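Local coordinates for ubiquitin-conjugating enzyme-like protein (Leishmania mexicana, PDB 6ZM3) that probably acts, as a ubiquitin-conjugating enzyme variant, as the partner of an active E2 enzyme in assembling ubiquitin chains, at residues B[62-67]-B[77-82]; B[101-106]-B[114-119]. One frame throughout, in Å; residues are numbered along the deposited sequence. Where two conformers were deposited one is given.

Contact 1 (B[62-67]-B[77-82])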
# COMPACT_ATOMS: atom_id res chain seq x y z
N LEU B 62 2.40 3.79 -7.51
CA LEU B 62 1.01 3.92 -7.90
C LEU B 62 0.42 2.54 -8.19
O LEU B 62 0.95 1.79 -9.00
CB LEU B 62 0.96 4.86 -9.12
CG LEU B 62 1.64 6.22 -8.95
CD1 LEU B 62 1.63 6.97 -10.27
CD2 LEU B 62 0.96 7.09 -7.88
N SER B 63 -0.77 2.26 -7.63
CA SER B 63 -1.42 0.97 -7.75
C SER B 63 -2.58 1.08 -8.75
O SER B 63 -3.30 2.08 -8.76
CB SER B 63 -1.95 0.44 -6.42
OG SER B 63 -0.86 0.07 -5.54
N LEU B 64 -2.74 0.02 -9.54
CA LEU B 64 -3.80 -0.09 -10.54
C LEU B 64 -4.48 -1.45 -10.44
O LEU B 64 -3.89 -2.43 -9.98
CB LEU B 64 -3.16 0.08 -11.92
CG LEU B 64 -2.44 1.40 -12.16
CD1 LEU B 64 -0.92 1.26 -11.92
CD2 LEU B 64 -2.72 1.87 -13.60
N GLU B 65 -5.72 -1.53 -10.93
CA GLU B 65 -6.37 -2.80 -11.11
C GLU B 65 -6.61 -2.97 -12.60
O GLU B 65 -6.93 -1.98 -13.28
CB GLU B 65 -7.73 -2.77 -10.43
CG GLU B 65 -8.46 -4.10 -10.51
CD GLU B 65 -9.52 -4.22 -9.42
OE1 GLU B 65 -9.21 -4.80 -8.32
OE2 GLU B 65 -10.63 -3.71 -9.66
N ILE B 66 -6.41 -4.22 -13.07
CA ILE B 66 -6.61 -4.60 -14.46
C ILE B 66 -7.63 -5.71 -14.55
O ILE B 66 -7.53 -6.75 -13.88
CB ILE B 66 -5.28 -4.93 -15.18
CG1 ILE B 66 -4.27 -3.81 -14.93
CG2 ILE B 66 -5.57 -5.12 -16.69
CD1 ILE B 66 -2.81 -4.10 -15.28
N TYR B 67 -8.64 -5.49 -15.40
CA TYR B 67 -9.65 -6.48 -15.69
C TYR B 67 -9.51 -6.91 -17.15
O TYR B 67 -9.61 -6.06 -18.02
CB TYR B 67 -11.03 -5.87 -15.49
CG TYR B 67 -12.20 -6.76 -15.76
CD1 TYR B 67 -12.21 -8.09 -15.34
CD2 TYR B 67 -13.34 -6.28 -16.40
CE1 TYR B 67 -13.30 -8.91 -15.55
CE2 TYR B 67 -14.43 -7.10 -16.62
CZ TYR B 67 -14.41 -8.42 -16.20
OH TYR B 67 -15.47 -9.25 -16.41
N PRO B 77 -7.65 -4.22 -22.21
CA PRO B 77 -7.98 -4.48 -20.81
C PRO B 77 -8.59 -3.21 -20.21
O PRO B 77 -8.32 -2.10 -20.67
CB PRO B 77 -6.61 -4.70 -20.15
CG PRO B 77 -5.59 -4.02 -21.04
CD PRO B 77 -6.21 -4.02 -22.42
N HIS B 78 -9.39 -3.39 -19.16
CA HIS B 78 -9.92 -2.28 -18.38
C HIS B 78 -8.94 -1.98 -17.26
O HIS B 78 -8.71 -2.86 -16.44
CB HIS B 78 -11.31 -2.65 -17.85
CG HIS B 78 -12.22 -3.12 -18.93
ND1 HIS B 78 -12.66 -2.29 -19.94
CD2 HIS B 78 -12.78 -4.33 -19.17
CE1 HIS B 78 -13.46 -2.96 -20.74
NE2 HIS B 78 -13.54 -4.21 -20.29
N ILE B 79 -8.35 -0.78 -17.29
CA ILE B 79 -7.34 -0.35 -16.34
C ILE B 79 -7.93 0.81 -15.54
O ILE B 79 -8.42 1.79 -16.11
CB ILE B 79 -6.02 0.03 -17.06
CG1 ILE B 79 -5.53 -1.07 -18.01
CG2 ILE B 79 -4.92 0.46 -16.08
CD1 ILE B 79 -4.07 -0.91 -18.44
N ARG B 80 -7.88 0.69 -14.20
CA ARG B 80 -8.30 1.74 -13.28
C ARG B 80 -7.13 2.04 -12.35
O ARG B 80 -6.55 1.11 -11.77
CB ARG B 80 -9.42 1.19 -12.39
CG ARG B 80 -10.43 2.20 -11.88
CD ARG B 80 -11.65 1.55 -11.25
NE ARG B 80 -11.34 0.31 -10.52
CZ ARG B 80 -11.25 0.20 -9.18
NH1 ARG B 80 -11.45 1.24 -8.40
NH2 ARG B 80 -10.97 -0.97 -8.63
N PHE B 81 -6.82 3.32 -12.16
CA PHE B 81 -5.88 3.67 -11.11
C PHE B 81 -6.59 3.55 -9.76
O PHE B 81 -7.72 4.01 -9.61
CB PHE B 81 -5.31 5.07 -11.29
CG PHE B 81 -4.14 5.19 -12.24
CD1 PHE B 81 -4.36 5.33 -13.61
CD2 PHE B 81 -2.84 5.20 -11.77
CE1 PHE B 81 -3.28 5.45 -14.48
CE2 PHE B 81 -1.77 5.35 -12.63
CZ PHE B 81 -2.00 5.49 -13.99
N LEU B 82 -5.90 2.94 -8.79
CA LEU B 82 -6.37 2.93 -7.41
C LEU B 82 -5.78 4.11 -6.66
O LEU B 82 -6.46 4.70 -5.82
CB LEU B 82 -5.98 1.62 -6.73
CG LEU B 82 -6.61 0.35 -7.30
CD1 LEU B 82 -6.28 -0.84 -6.39
CD2 LEU B 82 -8.11 0.48 -7.45
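Strands 62-67 and 78-81 run antiparallel as a beta hairpin with their axes 4.7 Å apart, E65-R80 and Y67-H78 forming hydrogen-bonded pairs and L64-F81 and I66-I79 non-hydrogen-bonded ones. Each hydrogen-bonded pair is closed by two backbone bonds, one in each direction, and beyond them L82 N reaches S63 O. On the face of L64 and F81, CD2 of L64 sits above the centre of the F81 ring, 3.5 Å from its centroid and 3° off the normal, a CH-pi contact. The same methyl lies 3.6 Å from CG2 of I79, while I66 CG2 touches P77 CB at 3.6 Å. The other face is polar. E65, with CG anti to its backbone N (chi1 -177°), runs beside R80, and a salt bridge joins E65 OE2 to R80 NH2 at 2.9 Å. OE2 lies at the guanidinium edge, close to its plane, whereas NH2 meets OE2 from above the carboxylate plane; OE1 forms a salt bridge with R35. Farther along, the Y67 and H78 rings meet rim to rim, CD2 to CD2 at 3.4 Å. The hairpin is thus two-sided: its apolar face packs against helix 113-125, whereas two arginines probably stabilise the negative charge of E65 on the other.

Contact 2 (B[101-106]-B[114-119]); sequences FHVFKH and ELCLSE
The short helix 102-105 and the long helix 113-125, which packs against one face of the meander sheet of the ubiquitin-conjugating fold, meet through F101, H102, V103 and F104 on one side and C116 and E119 on the other. E119 is the centre of the contact. Its CB touches CG2 of V103 at 3.6 Å and CZ of F101 at 3.7 Å, and from there the chain bends at chi2 (-69°), bringing CD round toward H102. OE1 lies at the edge of the imidazole, near its plane and almost equally close to NE2, at 2.8 Å, and to CE1. The hydrogen bond from NE2 is accordingly weak, bent to 118° at the hydrogen, with the ring and carboxylate planes steeply turned against each other. H102 reaches this partner with CG between its backbone N and carbonyl carbon (chi1 78°), and V103 CG2 lies over one face of its ring, toward the rim. F101, at the N-cap position, directs its ring rim at the long helix: CZ comes within 3.6 Å of C116 O, near the ring plane. Deeper in, C116 SG approaches CE1 of F104 at 3.9 Å, an oblique sulfur-aromatic contact, and V103 CG1 lies 4.3 Å from the same sulfur. F104 in turn receives F101 CD2 over the centre of its ring. The aromatic side chains of the N-cap residue and of the short helix thus close against helix 113-125, as in the core of the ubiquitin-conjugating fold.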
# COMPACT_ATOMS: atom_id res chain seq x y z
N PHE B 101 -6.36 7.40 -24.18
CA PHE B 101 -5.05 6.75 -24.03
C PHE B 101 -4.65 6.22 -25.41
O PHE B 101 -5.36 5.37 -25.94
CB PHE B 101 -5.12 5.61 -23.00
CG PHE B 101 -3.80 4.94 -22.65
CD1 PHE B 101 -2.62 5.66 -22.62
CD2 PHE B 101 -3.76 3.58 -22.38
CE1 PHE B 101 -1.41 5.04 -22.31
CE2 PHE B 101 -2.54 2.97 -22.09
CZ PHE B 101 -1.38 3.70 -22.04
N HIS B 102 -3.53 6.71 -25.96
CA HIS B 102 -3.14 6.39 -27.33
C HIS B 102 -3.18 4.88 -27.58
O HIS B 102 -3.74 4.42 -28.57
CB HIS B 102 -1.81 7.07 -27.72
CG HIS B 102 -0.59 6.39 -27.19
ND1 HIS B 102 -0.20 6.50 -25.86
CD2 HIS B 102 0.31 5.57 -27.78
CE1 HIS B 102 0.90 5.82 -25.67
NE2 HIS B 102 1.24 5.23 -26.84
N VAL B 103 -2.68 4.08 -26.62
CA VAL B 103 -2.62 2.64 -26.77
C VAL B 103 -4.00 2.03 -26.97
O VAL B 103 -4.16 0.98 -27.58
CB VAL B 103 -1.97 2.04 -25.52
CG1 VAL B 103 -2.05 0.51 -25.55
CG2 VAL B 103 -0.56 2.56 -25.38
N PHE B 104 -5.01 2.66 -26.38
CA PHE B 104 -6.34 2.08 -26.42
C PHE B 104 -7.12 2.60 -27.63
O PHE B 104 -7.95 1.88 -28.17
CB PHE B 104 -7.12 2.47 -25.16
CG PHE B 104 -6.73 1.70 -23.92
CD1 PHE B 104 -5.98 0.54 -24.01
CD2 PHE B 104 -7.18 2.11 -22.67
CE1 PHE B 104 -5.62 -0.16 -22.86
CE2 PHE B 104 -6.83 1.40 -21.53
CZ PHE B 104 -6.04 0.28 -21.62
N LYS B 105 -6.90 3.87 -27.97
CA LYS B 105 -7.57 4.52 -29.09
C LYS B 105 -7.27 3.74 -30.37
O LYS B 105 -8.19 3.44 -31.14
CB LYS B 105 -7.04 5.95 -29.25
CG LYS B 105 -7.80 6.83 -30.24
CD LYS B 105 -7.04 8.11 -30.58
CE LYS B 105 -7.89 9.32 -30.88
NZ LYS B 105 -8.77 9.12 -32.05
N HIS B 106 -5.99 3.42 -30.57
CA HIS B 106 -5.55 2.61 -31.69
C HIS B 106 -5.07 1.24 -31.19
O HIS B 106 -3.86 0.98 -31.18
CB HIS B 106 -4.46 3.37 -32.47
CG HIS B 106 -4.94 4.68 -33.03
ND1 HIS B 106 -6.01 4.76 -33.92
CD2 HIS B 106 -4.47 5.94 -32.87
CE1 HIS B 106 -6.19 6.02 -34.27
NE2 HIS B 106 -5.25 6.76 -33.64
N GLU B 114 1.73 -5.39 -19.39
CA GLU B 114 2.96 -4.73 -19.01
C GLU B 114 3.28 -3.51 -19.90
O GLU B 114 3.74 -2.47 -19.42
CB GLU B 114 4.10 -5.75 -18.95
CG GLU B 114 5.40 -5.10 -18.54
CD GLU B 114 6.65 -5.97 -18.50
OE1 GLU B 114 6.53 -7.20 -18.74
OE2 GLU B 114 7.73 -5.41 -18.21
N LEU B 115 3.08 -3.66 -21.22
CA LEU B 115 3.30 -2.54 -22.13
C LEU B 115 2.30 -1.41 -21.84
O LEU B 115 2.68 -0.24 -21.88
CB LEU B 115 3.29 -3.03 -23.58
CG LEU B 115 3.67 -2.02 -24.68
CD1 LEU B 115 5.00 -1.32 -24.41
CD2 LEU B 115 3.69 -2.70 -26.03
N CYS B 116 1.04 -1.74 -21.54
CA CYS B 116 0.05 -0.72 -21.17
C CYS B 116 0.57 0.13 -20.01
O CYS B 116 0.51 1.36 -20.07
CB CYS B 116 -1.33 -1.26 -20.78
SG CYS B 116 -2.28 -2.03 -22.12
N LEU B 117 1.12 -0.54 -18.98
CA LEU B 117 1.66 0.18 -17.84
C LEU B 117 2.91 0.99 -18.19
O LEU B 117 3.05 2.12 -17.70
CB LEU B 117 1.90 -0.78 -16.66
CG LEU B 117 0.70 -1.52 -16.08
CD1 LEU B 117 1.07 -2.14 -14.72
CD2 LEU B 117 -0.51 -0.61 -15.89
N SER B 118 3.86 0.44 -19.00
CA SER B 118 5.01 1.23 -19.41
C SER B 118 4.55 2.49 -20.13
O SER B 118 5.16 3.53 -19.96
CB SER B 118 5.99 0.46 -20.26
OG SER B 118 7.06 0.03 -19.44
N GLU B 119 3.49 2.34 -20.94
CA GLU B 119 2.92 3.41 -21.75
C GLU B 119 2.16 4.44 -20.90
O GLU B 119 2.20 5.63 -21.22
CB GLU B 119 2.09 2.87 -22.92
CG GLU B 119 2.93 2.19 -24.00
CD GLU B 119 3.82 3.12 -24.81
OE1 GLU B 119 3.30 4.16 -25.24
OE2 GLU B 119 5.04 2.86 -24.93

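Overall arrangement
The two contacts share the core around I79. In contact 1 this residue belongs to the apolar face of the hairpin, and its CD1 lies 3.6 Å from CB of C116 in contact 2, while P77 and I79 also pack on F104. Strand 78-81 is thereby joined to both helices of contact 2. Contact 1 is the larger and rests mainly on regular backbone hydrogen bonds, with a salt bridge at its partly exposed face; near S63 and L82 it touches another protein chain of the assembly. Contact 2 has no hydrogen bond between backbones and is mostly apolar and aromatic, its one weak polar link lying at the exposed H102.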